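Local coordinates for protein GTPase HflX (Sulfolobus solfataricus P2, PDB 2QTF) that hydrolyses GTP specifically, with magnesium as cofactor, and associates with the 50S ribosomal subunit, with a possible role in protein synthesis or ribosome biogenesis, at residues A98-K101 with E102-M105; D314-E317 with K318-E322; N340-L343 with L344-I348. One frame throughout, in Å; residues are numbered along the deposited sequence.

Contact 1. Residues A98-K101 with E102-M105; sequences AGSK and EAKM
Ser100, just before helix 101-121, turns its hydroxyl forward onto the first turn and caps it. OG accepts the backbone N-H of Ala103, with OG to N 3.2 Å and an N-H...O angle of 153°. With chi1 at 75°, OG sits between its own N and carbonyl carbon, which swings it toward that amide. The same oxygen is hydrogen-bonded to Glu254 OE2, while Glu254 OE1 takes the N-H of Gly99. Placing an alanine at Ser100 would probably leave the Ala103 N-H without its cap and Glu254 without one of its two partners here. The main-chain bonds follow at once, Lys104 N to Ser100 O at 3.1 Å and Met105 N to Lys101 O at 3.0 Å. Ala98 CB meets Ala103 CB at 3.7 Å, and both methyls also touch Thr251 of helix 245-253. The Lys104 chain bends at chi2 (-60°) and folds back toward the preceding loop. Its CE lies 3.6 Å from Ala98 O, a buried oxygen with no polar partner in the model. Lys104 NZ instead bonds to Ala95 O at the end of helix 86-97. On another side, the Lys101 chain crosses Met105, with NZ 3.8 Å from SD; Met105 itself packs on helix 145-164. This is a serine N-cap where a short turn joins helix 86-97 to helix 101-121 of the middle region.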
loop_
_atom_site.group_PDB
_atom_site.type_symbol
_atom_site.label_atom_id
_atom_site.label_comp_id
_atom_site.label_asym_id
_atom_site.label_seq_id
_atom_site.Cartn_x
_atom_site.Cartn_y
_atom_site.Cartn_z
ATOM N N ALA A 98 8.849 2.964 1.998
ATOM C CA ALA A 98 10.160 2.318 2.019
ATOM C C ALA A 98 11.100 3.129 2.927
ATOM O O ALA A 98 11.193 4.323 2.795
ATOM C CB ALA A 98 10.722 2.280 0.567
ATOM N N GLY A 99 11.800 2.488 3.817
ATOM C CA GLY A 99 12.828 3.196 4.588
ATOM C C GLY A 99 14.232 2.632 4.324
ATOM O O GLY A 99 15.218 3.240 4.769
ATOM N N SER A 100 14.340 1.559 3.566
ATOM C CA SER A 100 15.648 0.973 3.302
ATOM C C SER A 100 16.294 1.524 2.036
ATOM O O SER A 100 15.597 1.968 1.061
ATOM C CB SER A 100 15.587 -0.528 3.182
ATOM O OG SER A 100 15.016 -1.036 1.944
ATOM N N LYS A 101 17.632 1.452 1.974
ATOM C CA LYS A 101 18.338 1.961 0.780
ATOM C C LYS A 101 18.065 1.111 -0.444
ATOM O O LYS A 101 17.887 1.639 -1.534
ATOM C CB LYS A 101 19.871 2.036 1.025
ATOM C CG LYS A 101 20.642 2.579 -0.195
ATOM C CD LYS A 101 22.177 2.845 0.079
ATOM C CE LYS A 101 22.901 3.200 -1.279
ATOM N NZ LYS A 101 22.087 4.281 -2.046
ATOM N N GLU A 102 18.024 -0.209 -0.259
ATOM C CA GLU A 102 17.781 -1.160 -1.368
ATOM C C GLU A 102 16.382 -0.920 -1.990
ATOM O O GLU A 102 16.281 -0.927 -3.183
ATOM C CB GLU A 102 17.934 -2.619 -0.833
ATOM C CG GLU A 102 17.673 -3.755 -1.888
ATOM C CD GLU A 102 17.770 -5.186 -1.226
ATOM O OE1 GLU A 102 18.103 -5.292 -0.039
ATOM O OE2 GLU A 102 17.431 -6.223 -1.839
ATOM N N ALA A 103 15.349 -0.647 -1.174
ATOM C CA ALA A 103 14.015 -0.458 -1.711
ATOM C C ALA A 103 14.008 0.900 -2.426
ATOM O O ALA A 103 13.477 1.026 -3.543
ATOM C CB ALA A 103 12.997 -0.442 -0.569
ATOM N N LYS A 104 14.625 1.921 -1.843
ATOM C CA LYS A 104 14.655 3.203 -2.529
ATOM C C LYS A 104 15.318 3.140 -3.925
ATOM O O LYS A 104 14.909 3.875 -4.854
ATOM C CB LYS A 104 15.380 4.248 -1.677
ATOM C CG LYS A 104 14.575 4.582 -0.376
ATOM C CD LYS A 104 13.189 5.129 -0.691
ATOM C CE LYS A 104 12.805 6.306 0.257
ATOM N NZ LYS A 104 11.493 6.898 -0.303
ATOM N N MET A 105 16.417 2.379 -4.030
ATOM C CA MET A 105 17.068 2.135 -5.276
ATOM C C MET A 105 16.173 1.365 -6.251
ATOM O O MET A 105 16.195 1.664 -7.463
ATOM C CB MET A 105 18.370 1.345 -4.971
ATOM C CG MET A 105 19.505 2.300 -4.354
ATOM S SD MET A 105 20.842 1.119 -3.840
ATOM C CE MET A 105 21.417 0.945 -5.493
#

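Contact 2. Residues D314-E317 with K318-E322; sequences DLVE and KLSKE
Asp314 to Glu317 and Lys318 to Glu322 are successive turns of helix 309-323, the connecting helix of the beta-alpha-beta unit formed with strands 295-300 and 327-332. Its buried side is marked by Ser320 and Val316. Ser320 OG donates to Val316 O at 2.6 Å, and Ser320 N donates to the same oxygen at 2.9 Å. The two donors reach the carbonyl from opposite faces of its plane. With chi1 at -59°, OG lies beside its own N and points back along the helix, which lets the hydroxyl share that acceptor. The buried polar group is thus satisfied inside its own helix. Val316 and Ser320 both pack on Val297, and Ser320 also meets Leu278 and Phe282 of helix 271-288. Charged pairs flank the buried side. Glu317 and Lys321 also touch strand 327-332, while Asp314 and Lys318 are exposed. Glu317 OE2 and Lys321 NZ form a salt bridge at 3.3 Å, weak as a hydrogen bond; the two chains run alongside each other. Asp314 and Lys318 make a looser pair. Asp314 OD1 rests 3.3 Å from Lys318 CD, but the bend in the lysine chain leaves NZ 4.1 Å from OD1, too far for a salt bridge. Backbone i to i+4 bonds, such as Lys318 N to Asp314 O at 2.9 Å, complete the turn. The pattern is that of an amphipathic crossover helix covering the parallel part of the sheet in a P-loop GTPase domain.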
loop_
_atom_site.group_PDB
_atom_site.type_symbol
_atom_site.label_atom_id
_atom_site.label_comp_id
_atom_site.label_asym_id
_atom_site.label_seq_id
_atom_site.Cartn_x
_atom_site.Cartn_y
_atom_site.Cartn_z
ATOM N N ASP A 314 -13.501 -18.096 14.539
ATOM C CA ASP A 314 -12.940 -19.390 14.802
ATOM C C ASP A 314 -12.223 -20.004 13.551
ATOM O O ASP A 314 -11.156 -20.574 13.672
ATOM C CB ASP A 314 -14.028 -20.344 15.282
ATOM C CG ASP A 314 -13.443 -21.687 15.706
ATOM O OD1 ASP A 314 -13.913 -22.724 15.158
ATOM O OD2 ASP A 314 -12.466 -21.692 16.527
ATOM N N LEU A 315 -12.836 -19.874 12.385
ATOM C CA LEU A 315 -12.160 -20.162 11.082
ATOM C C LEU A 315 -10.777 -19.506 10.935
ATOM O O LEU A 315 -9.759 -20.150 10.706
ATOM C CB LEU A 315 -13.055 -19.649 9.958
ATOM C CG LEU A 315 -12.490 -19.780 8.532
ATOM C CD1 LEU A 315 -12.022 -21.179 8.252
ATOM C CD2 LEU A 315 -13.563 -19.351 7.503
ATOM N N VAL A 316 -10.749 -18.182 11.114
ATOM C CA VAL A 316 -9.461 -17.433 11.041
ATOM C C VAL A 316 -8.445 -17.910 12.031
ATOM O O VAL A 316 -7.247 -18.077 11.720
ATOM C CB VAL A 316 -9.743 -15.880 11.132
ATOM C CG1 VAL A 316 -8.466 -15.061 11.240
ATOM C CG2 VAL A 316 -10.623 -15.432 9.945
ATOM N N GLU A 317 -8.877 -18.132 13.265
ATOM C CA GLU A 317 -7.919 -18.558 14.236
ATOM C C GLU A 317 -7.383 -19.951 13.910
ATOM O O GLU A 317 -6.191 -20.163 13.964
ATOM C CB GLU A 317 -8.545 -18.582 15.661
ATOM C CG GLU A 317 -7.469 -18.999 16.599
ATOM C CD GLU A 317 -7.883 -18.957 18.061
ATOM O OE1 GLU A 317 -8.181 -17.837 18.535
ATOM O OE2 GLU A 317 -7.873 -20.044 18.724
ATOM N N LYS A 318 -8.268 -20.907 13.598
ATOM C CA LYS A 318 -7.779 -22.290 13.235
ATOM C C LYS A 318 -6.865 -22.236 12.021
ATOM O O LYS A 318 -5.756 -22.802 12.023
ATOM C CB LYS A 318 -8.997 -23.178 12.956
ATOM C CG LYS A 318 -9.775 -23.510 14.304
ATOM C CD LYS A 318 -11.199 -24.196 14.079
ATOM C CE LYS A 318 -11.445 -25.236 15.207
ATOM N NZ LYS A 318 -12.159 -26.438 14.594
ATOM N N LEU A 319 -7.262 -21.488 10.983
ATOM C CA LEU A 319 -6.423 -21.497 9.754
ATOM C C LEU A 319 -5.081 -20.803 9.940
ATOM O O LEU A 319 -3.998 -21.297 9.490
ATOM C CB LEU A 319 -7.221 -21.000 8.545
ATOM C CG LEU A 319 -6.586 -20.986 7.129
ATOM C CD1 LEU A 319 -6.017 -22.389 6.693
ATOM C CD2 LEU A 319 -7.492 -20.401 6.090
ATOM N N SER A 320 -5.102 -19.647 10.635
ATOM C CA SER A 320 -3.870 -18.911 10.877
ATOM C C SER A 320 -2.852 -19.805 11.612
ATOM O O SER A 320 -1.632 -19.829 11.284
ATOM C CB SER A 320 -4.185 -17.620 11.701
ATOM O OG SER A 320 -5.134 -16.778 10.960
ATOM N N LYS A 321 -3.329 -20.554 12.618
ATOM C CA LYS A 321 -2.373 -21.415 13.375
ATOM C C LYS A 321 -1.972 -22.628 12.560
ATOM O O LYS A 321 -0.854 -23.157 12.760
ATOM C CB LYS A 321 -2.936 -21.889 14.736
ATOM C CG LYS A 321 -3.048 -20.741 15.755
ATOM C CD LYS A 321 -3.950 -21.053 17.008
ATOM C CE LYS A 321 -3.819 -19.925 18.027
ATOM N NZ LYS A 321 -4.664 -20.138 19.271
ATOM N N GLU A 322 -2.832 -23.074 11.651
ATOM C CA GLU A 322 -2.344 -24.083 10.701
ATOM C C GLU A 322 -1.245 -23.565 9.762
ATOM O O GLU A 322 -0.354 -24.331 9.358
ATOM C CB GLU A 322 -3.473 -24.635 9.870
ATOM C CG GLU A 322 -4.337 -25.574 10.684
ATOM C CD GLU A 322 -5.479 -26.135 9.854
ATOM O OE1 GLU A 322 -6.428 -26.733 10.444
ATOM O OE2 GLU A 322 -5.429 -25.956 8.610
#

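Contact 3. Residues N340-L343 with L344-I348; sequences NLEL and LRDKI
The carboxylate of Glu342 and the guanidinium of Arg345 lie nearly parallel, their planes 22° apart, and the two side chains run side by side in the same direction. Glu342 OE2 approaches the guanidinium obliquely and makes a salt bridge to Arg345 NH1 at 3.0 Å. The other oxygen, OE1, lies 3.5 Å from Arg345 CD, against the aliphatic part of the chain. The carboxylate of Asp346 stands almost perpendicular to that of Glu342, at 82°. Asp346 OD1 also bridges to Arg345 NH1, at 3.2 Å, so one nitrogen serves two acids. Glu342 reaches the group by bending at chi2 (66°), while Arg345 is extended as far as NE. Arg345 NH2 has a further partner in Asn224 OD1.

Elsewhere on the helix the side chains meet through carbon atoms. Leu343 and Lys347 lie alongside each other, with Leu343 CD1 3.7 Å from Lys347 CE. The lysine's NZ goes on to a salt bridge with Asp329. Leu341 CD1 faces Leu344 CD2 at 4.2 Å, and Leu344 packs on Leu195 and Leu199 of helix 192-200. Asn340 holds the N-cap position, but its side chain makes no capping bond; ND2 binds Pro332 O. Its carbonyl makes the first i to i+4 bond, accepting Leu344 N at 3.1 Å. Helix 341-355 thus begins just after the loop of Ser334, Ala335 and Leu336, inferred to bind GTP.

Glu342 OE2 and Asp346 OD1 are only 3.1 Å apart. Two acids this close would repel if both are ionised. The chemistry suggests that the shared guanidinium of Arg345 probably offsets the charge of both, with Asn224 as its further partner on NH2.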
loop_
_atom_site.group_PDB
_atom_site.type_symbol
_atom_site.label_atom_id
_atom_site.label_comp_id
_atom_site.label_asym_id
_atom_site.label_seq_id
_atom_site.Cartn_x
_atom_site.Cartn_y
_atom_site.Cartn_z
ATOM N N ASN A 340 -13.814 -2.912 20.423
ATOM C CA ASN A 340 -12.750 -3.798 20.987
ATOM C C ASN A 340 -11.411 -3.171 20.935
ATOM O O ASN A 340 -10.417 -3.838 20.827
ATOM C CB ASN A 340 -12.695 -5.207 20.337
ATOM C CG ASN A 340 -13.791 -6.105 20.867
ATOM O OD1 ASN A 340 -14.134 -6.050 22.079
ATOM N ND2 ASN A 340 -14.393 -6.888 19.981
ATOM N N LEU A 341 -11.382 -1.863 20.953
ATOM C CA LEU A 341 -10.090 -1.220 20.909
ATOM C C LEU A 341 -9.277 -1.320 22.202
ATOM O O LEU A 341 -8.010 -1.362 22.178
ATOM C CB LEU A 341 -10.276 0.206 20.442
ATOM C CG LEU A 341 -10.160 0.211 18.880
ATOM C CD1 LEU A 341 -10.368 -1.009 17.901
ATOM C CD2 LEU A 341 -11.022 1.232 18.528
ATOM N N GLU A 342 -9.983 -1.525 23.307
ATOM C CA GLU A 342 -9.317 -1.744 24.561
ATOM C C GLU A 342 -8.715 -3.132 24.534
ATOM O O GLU A 342 -7.602 -3.348 24.971
ATOM C CB GLU A 342 -10.277 -1.579 25.746
ATOM C CG GLU A 342 -9.528 -1.841 27.136
ATOM C CD GLU A 342 -8.421 -0.826 27.533
ATOM O OE1 GLU A 342 -8.437 0.263 26.959
ATOM O OE2 GLU A 342 -7.619 -1.174 28.477
ATOM N N LEU A 343 -9.429 -4.093 23.942
ATOM C CA LEU A 343 -8.767 -5.404 23.761
ATOM C C LEU A 343 -7.518 -5.321 22.900
ATOM O O LEU A 343 -6.500 -5.927 23.224
ATOM C CB LEU A 343 -9.749 -6.460 23.131
ATOM C CG LEU A 343 -9.226 -7.881 22.808
ATOM C CD1 LEU A 343 -8.682 -8.601 24.020
ATOM C CD2 LEU A 343 -10.388 -8.708 22.094
ATOM N N LEU A 344 -7.604 -4.593 21.811
ATOM C CA LEU A 344 -6.490 -4.491 20.862
ATOM C C LEU A 344 -5.309 -3.801 21.650
ATOM O O LEU A 344 -4.147 -4.278 21.639
ATOM C CB LEU A 344 -6.935 -3.523 19.755
ATOM C CG LEU A 344 -5.776 -3.002 18.822
ATOM C CD1 LEU A 344 -5.159 -4.156 18.088
ATOM C CD2 LEU A 344 -6.240 -1.904 17.778
ATOM N N ARG A 345 -5.604 -2.666 22.296
ATOM C CA ARG A 345 -4.597 -2.076 23.233
ATOM C C ARG A 345 -3.986 -3.027 24.193
ATOM O O ARG A 345 -2.768 -3.087 24.286
ATOM C CB ARG A 345 -5.259 -0.846 24.004
ATOM C CG ARG A 345 -4.306 -0.161 25.081
ATOM C CD ARG A 345 -5.141 0.938 25.856
ATOM N NE ARG A 345 -4.300 1.509 26.918
ATOM C CZ ARG A 345 -4.110 0.917 28.058
ATOM N NH1 ARG A 345 -4.759 -0.237 28.286
ATOM N NH2 ARG A 345 -3.347 1.506 28.978
ATOM N N ASP A 346 -4.788 -3.777 24.991
ATOM C CA ASP A 346 -4.248 -4.681 25.936
ATOM C C ASP A 346 -3.392 -5.814 25.282
ATOM O O ASP A 346 -2.384 -6.271 25.836
ATOM C CB ASP A 346 -5.352 -5.357 26.688
ATOM C CG ASP A 346 -6.095 -4.367 27.676
ATOM O OD1 ASP A 346 -5.449 -3.354 27.983
ATOM O OD2 ASP A 346 -7.262 -4.639 28.008
ATOM N N LYS A 347 -3.849 -6.309 24.151
ATOM C CA LYS A 347 -3.026 -7.355 23.480
ATOM C C LYS A 347 -1.685 -6.812 22.946
ATOM O O LYS A 347 -0.681 -7.483 23.072
ATOM C CB LYS A 347 -3.787 -8.002 22.332
ATOM C CG LYS A 347 -5.007 -8.750 22.831
ATOM C CD LYS A 347 -4.515 -10.064 23.512
ATOM C CE LYS A 347 -5.736 -10.784 24.195
ATOM N NZ LYS A 347 -5.098 -12.040 24.549
ATOM N N ILE A 348 -1.659 -5.603 22.448
ATOM C CA ILE A 348 -0.382 -4.974 22.072
ATOM C C ILE A 348 0.563 -4.763 23.236
ATOM O O ILE A 348 1.755 -5.094 23.182
ATOM C CB ILE A 348 -0.653 -3.655 21.374
ATOM C CG1 ILE A 348 -1.226 -3.994 19.946
ATOM C CG2 ILE A 348 0.654 -2.877 21.215
ATOM C CD1 ILE A 348 -1.831 -2.777 19.325
#

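From the N terminus, contact 1 comes first, at the turn from helix 86-97 into helix 101-121. Contact 2 lies on helix 309-323 and contact 3 at the start of helix 341-355. Each is one unbroken stretch, so each closes no more than a local turn. The three stand in series; none nests within or crosses another. Contact 1 lies in the middle region; its helix packs on helix 145-164 and, across to the G domain, on helix 245-253. Contacts 2 and 3 belong to the G domain, their centres about 20 Å apart. Contact 2 joins helix 271-288 to strands 295-300 and 327-332. Contact 3 faces helix 192-200 and strand 218-223.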